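Endo-beta-1,4-glucanase (cellulase B) (Bacillus halodurans, PDB 4V2X) is an endo-beta-1,4-glucanase of glycoside hydrolase family 5 that probably cleaves beta-glucan chains such as cellulose, carrying an Ig-like and a CBM46 module besides its catalytic one. Local coordinates at residues A[99-113]-A[143-157]. Numbering follows the deposited sequence.
Sequences ADEGYKSIRIPVTWE and DLYVMINLHHDSWLW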
# COMPACT_ATOMS: atom_id res chain seq x y z
N ALA A 99 20.15 -23.93 -26.30
CA ALA A 99 19.79 -23.03 -27.39
C ALA A 99 19.35 -23.82 -28.62
O ALA A 99 18.38 -23.47 -29.28
CB ALA A 99 20.95 -22.11 -27.72
N ASP A 100 20.07 -24.90 -28.91
CA ASP A 100 19.79 -25.74 -30.08
C ASP A 100 18.46 -26.47 -29.97
O ASP A 100 17.84 -26.77 -30.99
CB ASP A 100 20.92 -26.75 -30.32
CG ASP A 100 22.18 -26.10 -30.87
OD1 ASP A 100 22.11 -24.95 -31.37
OD2 ASP A 100 23.24 -26.75 -30.81
N GLU A 101 18.02 -26.76 -28.74
CA GLU A 101 16.70 -27.36 -28.52
C GLU A 101 15.55 -26.37 -28.79
O GLU A 101 14.40 -26.79 -28.86
CB GLU A 101 16.60 -27.92 -27.10
CG GLU A 101 17.45 -29.16 -26.84
CD GLU A 101 17.10 -30.33 -27.74
OE1 GLU A 101 15.99 -30.86 -27.64
OE2 GLU A 101 17.96 -30.71 -28.56
N GLY A 102 15.86 -25.08 -28.91
CA GLY A 102 14.88 -24.08 -29.33
C GLY A 102 14.53 -23.04 -28.27
O GLY A 102 13.67 -22.19 -28.50
N TYR A 103 15.19 -23.11 -27.11
CA TYR A 103 15.00 -22.11 -26.07
C TYR A 103 15.61 -20.78 -26.50
O TYR A 103 16.70 -20.74 -27.08
CB TYR A 103 15.56 -22.60 -24.73
CG TYR A 103 14.70 -23.71 -24.16
CD1 TYR A 103 13.48 -23.43 -23.57
CD2 TYR A 103 15.09 -25.05 -24.26
CE1 TYR A 103 12.67 -24.43 -23.08
CE2 TYR A 103 14.28 -26.06 -23.77
CZ TYR A 103 13.07 -25.76 -23.19
OH TYR A 103 12.25 -26.76 -22.71
N LYS A 104 14.87 -19.70 -26.25
CA LYS A 104 15.26 -18.35 -26.65
C LYS A 104 15.68 -17.50 -25.45
O LYS A 104 16.19 -16.39 -25.62
CB LYS A 104 14.11 -17.66 -27.39
CG LYS A 104 13.69 -18.32 -28.71
CD LYS A 104 14.78 -18.26 -29.76
CE LYS A 104 14.30 -18.82 -31.09
NZ LYS A 104 15.40 -18.90 -32.10
N SER A 105 15.45 -18.01 -24.25
CA SER A 105 15.84 -17.30 -23.04
C SER A 105 16.26 -18.30 -21.96
O SER A 105 15.81 -19.45 -21.93
CB SER A 105 14.70 -16.42 -22.54
OG SER A 105 13.53 -17.18 -22.29
N ILE A 106 17.14 -17.83 -21.09
CA ILE A 106 17.63 -18.63 -19.98
C ILE A 106 17.58 -17.80 -18.71
O ILE A 106 18.02 -16.65 -18.71
CB ILE A 106 19.06 -19.17 -20.23
CG1 ILE A 106 19.51 -20.06 -19.06
CG2 ILE A 106 20.05 -18.04 -20.45
CD1 ILE A 106 20.82 -20.78 -19.32
N ARG A 107 17.01 -18.37 -17.66
CA ARG A 107 17.05 -17.76 -16.33
C ARG A 107 18.20 -18.41 -15.58
O ARG A 107 18.28 -19.64 -15.50
CB ARG A 107 15.72 -17.98 -15.61
CG ARG A 107 15.61 -17.32 -14.24
CD ARG A 107 14.14 -17.14 -13.89
NE ARG A 107 13.85 -16.59 -12.56
CZ ARG A 107 13.65 -17.31 -11.46
NH1 ARG A 107 13.79 -18.63 -11.46
NH2 ARG A 107 13.32 -16.69 -10.32
N ILE A 108 19.08 -17.56 -15.04
CA ILE A 108 20.23 -17.99 -14.26
C ILE A 108 20.01 -17.52 -12.82
O ILE A 108 20.45 -16.42 -12.44
CB ILE A 108 21.55 -17.44 -14.84
CG1 ILE A 108 21.71 -17.89 -16.30
CG2 ILE A 108 22.74 -17.93 -14.00
CD1 ILE A 108 22.82 -17.17 -17.05
N PRO A 109 19.28 -18.33 -12.02
CA PRO A 109 19.08 -17.92 -10.64
C PRO A 109 20.40 -17.99 -9.88
O PRO A 109 21.20 -18.89 -10.12
CB PRO A 109 18.07 -18.96 -10.12
CG PRO A 109 18.28 -20.16 -10.97
CD PRO A 109 18.65 -19.63 -12.32
N VAL A 110 20.65 -17.02 -9.01
CA VAL A 110 21.89 -16.98 -8.25
C VAL A 110 21.60 -16.70 -6.79
O VAL A 110 20.89 -15.74 -6.46
CB VAL A 110 22.87 -15.90 -8.77
CG1 VAL A 110 24.18 -15.97 -8.00
CG2 VAL A 110 23.10 -16.06 -10.26
N THR A 111 22.14 -17.54 -5.93
CA THR A 111 22.11 -17.29 -4.50
C THR A 111 23.46 -16.68 -4.14
O THR A 111 24.50 -17.29 -4.37
CB THR A 111 21.86 -18.58 -3.72
OG1 THR A 111 20.54 -19.06 -4.04
CG2 THR A 111 21.96 -18.33 -2.23
N TRP A 112 23.44 -15.47 -3.58
CA TRP A 112 24.67 -14.73 -3.30
C TRP A 112 25.20 -14.99 -1.89
O TRP A 112 26.40 -14.99 -1.69
CB TRP A 112 24.45 -13.25 -3.58
CG TRP A 112 24.01 -13.02 -4.99
CD1 TRP A 112 22.72 -12.90 -5.44
CD2 TRP A 112 24.84 -12.96 -6.15
NE1 TRP A 112 22.71 -12.75 -6.80
CE2 TRP A 112 24.00 -12.77 -7.26
CE3 TRP A 112 26.23 -13.05 -6.35
CZ2 TRP A 112 24.49 -12.67 -8.56
CZ3 TRP A 112 26.71 -12.94 -7.63
CH2 TRP A 112 25.84 -12.75 -8.73
N GLU A 113 24.30 -15.22 -0.94
CA GLU A 113 24.69 -15.69 0.39
C GLU A 113 25.69 -16.85 0.25
O GLU A 113 25.50 -17.73 -0.59
CB GLU A 113 23.46 -16.14 1.18
CG GLU A 113 23.72 -16.42 2.65
CD GLU A 113 23.64 -15.19 3.54
OE1 GLU A 113 23.91 -14.06 3.08
OE2 GLU A 113 23.30 -15.34 4.72
N ASP A 143 22.83 -15.93 -28.45
CA ASP A 143 21.68 -15.12 -28.84
C ASP A 143 20.48 -15.26 -27.91
O ASP A 143 19.35 -14.93 -28.29
CB ASP A 143 21.26 -15.44 -30.28
CG ASP A 143 20.46 -14.32 -30.90
OD1 ASP A 143 20.68 -13.15 -30.52
OD2 ASP A 143 19.61 -14.61 -31.77
N LEU A 144 20.72 -15.73 -26.68
CA LEU A 144 19.66 -15.87 -25.70
C LEU A 144 19.46 -14.59 -24.91
O LEU A 144 20.40 -13.83 -24.71
CB LEU A 144 19.99 -17.00 -24.73
CG LEU A 144 20.24 -18.37 -25.34
CD1 LEU A 144 20.72 -19.34 -24.27
CD2 LEU A 144 19.00 -18.90 -26.03
N TYR A 145 18.23 -14.37 -24.48
CA TYR A 145 17.93 -13.43 -23.41
C TYR A 145 18.36 -14.11 -22.12
O TYR A 145 18.35 -15.34 -22.03
CB TYR A 145 16.43 -13.10 -23.34
CG TYR A 145 15.96 -12.30 -24.52
CD1 TYR A 145 15.64 -12.91 -25.73
CD2 TYR A 145 15.85 -10.91 -24.44
CE1 TYR A 145 15.22 -12.18 -26.82
CE2 TYR A 145 15.44 -10.17 -25.53
CZ TYR A 145 15.12 -10.80 -26.72
OH TYR A 145 14.71 -10.05 -27.80
N VAL A 146 18.74 -13.31 -21.12
CA VAL A 146 19.24 -13.82 -19.86
C VAL A 146 18.61 -13.07 -18.70
O VAL A 146 18.55 -11.84 -18.70
CB VAL A 146 20.78 -13.65 -19.76
CG1 VAL A 146 21.29 -14.22 -18.44
CG2 VAL A 146 21.47 -14.32 -20.94
N MET A 147 18.15 -13.80 -17.69
CA MET A 147 17.64 -13.20 -16.46
C MET A 147 18.49 -13.67 -15.29
O MET A 147 18.67 -14.87 -15.11
CB MET A 147 16.18 -13.60 -16.21
CG MET A 147 15.51 -12.90 -15.03
SD MET A 147 13.85 -13.51 -14.63
CE MET A 147 13.04 -13.46 -16.22
N ILE A 148 19.01 -12.72 -14.52
CA ILE A 148 19.68 -13.04 -13.27
C ILE A 148 18.92 -12.39 -12.13
O ILE A 148 18.15 -11.43 -12.33
CB ILE A 148 21.16 -12.57 -13.23
CG1 ILE A 148 21.25 -11.05 -13.41
CG2 ILE A 148 21.98 -13.31 -14.29
CD1 ILE A 148 22.65 -10.51 -13.17
N ASN A 149 19.13 -12.89 -10.92
CA ASN A 149 18.39 -12.42 -9.76
C ASN A 149 19.17 -12.55 -8.45
O ASN A 149 20.35 -12.87 -8.46
CB ASN A 149 17.07 -13.19 -9.67
CG ASN A 149 17.25 -14.65 -9.27
OD1 ASN A 149 18.34 -15.07 -8.86
ND2 ASN A 149 16.17 -15.43 -9.37
N LEU A 150 18.50 -12.27 -7.34
CA LEU A 150 18.91 -12.81 -6.04
C LEU A 150 17.91 -13.92 -5.78
O LEU A 150 16.71 -13.68 -5.87
CB LEU A 150 18.83 -11.78 -4.91
CG LEU A 150 19.23 -10.33 -5.17
CD1 LEU A 150 19.07 -9.52 -3.90
CD2 LEU A 150 20.66 -10.25 -5.70
N HIS A 151 18.39 -15.12 -5.48
CA HIS A 151 17.50 -16.28 -5.44
C HIS A 151 17.16 -16.72 -4.02
O HIS A 151 16.28 -16.14 -3.41
CB HIS A 151 18.05 -17.41 -6.30
CG HIS A 151 17.02 -18.40 -6.72
ND1 HIS A 151 16.12 -18.15 -7.73
CD2 HIS A 151 16.74 -19.64 -6.26
CE1 HIS A 151 15.34 -19.21 -7.90
NE2 HIS A 151 15.69 -20.12 -7.00
N HIS A 152 17.86 -17.71 -3.47
CA HIS A 152 17.53 -18.21 -2.15
C HIS A 152 17.94 -17.27 -1.02
O HIS A 152 17.58 -17.50 0.13
CB HIS A 152 18.07 -19.62 -1.94
CG HIS A 152 17.36 -20.64 -2.76
ND1 HIS A 152 18.00 -21.66 -3.43
CD2 HIS A 152 16.04 -20.78 -3.05
CE1 HIS A 152 17.10 -22.39 -4.07
NE2 HIS A 152 15.91 -21.87 -3.87
N ASP A 153 18.64 -16.19 -1.36
CA ASP A 153 18.73 -15.02 -0.48
C ASP A 153 17.35 -14.64 0.07
O ASP A 153 17.25 -14.15 1.19
CB ASP A 153 19.33 -13.86 -1.25
CG ASP A 153 20.70 -14.18 -1.76
OD1 ASP A 153 21.66 -14.10 -0.96
OD2 ASP A 153 20.81 -14.55 -2.96
N SER A 154 16.30 -14.89 -0.70
CA SER A 154 14.93 -14.61 -0.25
C SER A 154 14.64 -15.16 1.16
O SER A 154 14.19 -14.41 2.03
CB SER A 154 13.91 -15.15 -1.25
OG SER A 154 13.92 -16.57 -1.28
N TRP A 155 14.92 -16.45 1.37
CA TRP A 155 14.63 -17.10 2.67
C TRP A 155 15.85 -17.30 3.54
O TRP A 155 15.72 -17.68 4.71
CB TRP A 155 13.90 -18.44 2.48
CG TRP A 155 14.64 -19.44 1.67
CD1 TRP A 155 14.53 -19.64 0.33
CD2 TRP A 155 15.61 -20.38 2.13
NE1 TRP A 155 15.37 -20.65 -0.07
CE2 TRP A 155 16.05 -21.12 1.01
CE3 TRP A 155 16.17 -20.67 3.39
CZ2 TRP A 155 17.01 -22.13 1.11
CZ3 TRP A 155 17.12 -21.67 3.48
CH2 TRP A 155 17.52 -22.39 2.34
N LEU A 156 17.04 -17.06 3.00
CA LEU A 156 18.24 -17.07 3.82
C LEU A 156 18.36 -15.81 4.68
O LEU A 156 18.85 -15.88 5.80
CB LEU A 156 19.49 -17.25 2.96
CG LEU A 156 19.63 -18.65 2.34
CD1 LEU A 156 20.64 -18.64 1.20
CD2 LEU A 156 20.01 -19.69 3.39
N TRP A 157 17.93 -14.66 4.17
CA TRP A 157 18.03 -13.41 4.94
C TRP A 157 17.04 -12.29 4.58
O TRP A 157 16.68 -11.50 5.45
CB TRP A 157 19.47 -12.86 4.90
CG TRP A 157 19.96 -12.59 3.51
CD1 TRP A 157 20.58 -13.48 2.68
CD2 TRP A 157 19.88 -11.36 2.79
NE1 TRP A 157 20.89 -12.88 1.49
CE2 TRP A 157 20.47 -11.58 1.52
CE3 TRP A 157 19.37 -10.08 3.08
CZ2 TRP A 157 20.55 -10.58 0.55
CZ3 TRP A 157 19.45 -9.09 2.11
CH2 TRP A 157 20.04 -9.35 0.86
O HOH W 1 16.69 -15.30 -28.20
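P109 lays its CB over one face of the H151 imidazole, a CH-pi contact 3.5 Å from the ring centroid. In the ring plane, N149 ND2 donates to H151 ND1, fixing the imidazole's rotation, while N149 OD1 takes the backbone N of V110 (3.0 Å); with CG between its own backbone N and carbonyl carbon (chi1 70°), this one amide bridges V110 and H151. The R107 guanidinium stands at 89° to that amide; it reaches E193, E319 and N196 through salt bridges and a hydrogen bond, with M147 SD at its edge. Beyond, the D153 carboxylate accepts W112 N at OD2 and E113 N at OD1 (both 2.9 Å), each on a syn lone pair, and OD1 uses its anti lone pair for W157 NE1. An alanine here would probably leave these three N-H groups without their shared acceptor and let the W157 indole turn. W112 NE1 meets N149 O at 2.9 Å, in the indole plane, with L150 CD2 close to its CD1. Earlier in both segments, strands 105-108 and 145-149 run parallel, I106 and V146 side by side on the face turned from R107 and M147. This pairing, linked through helix 126-141, is a beta-alpha-beta unit of family 5's (beta/alpha)8 barrel.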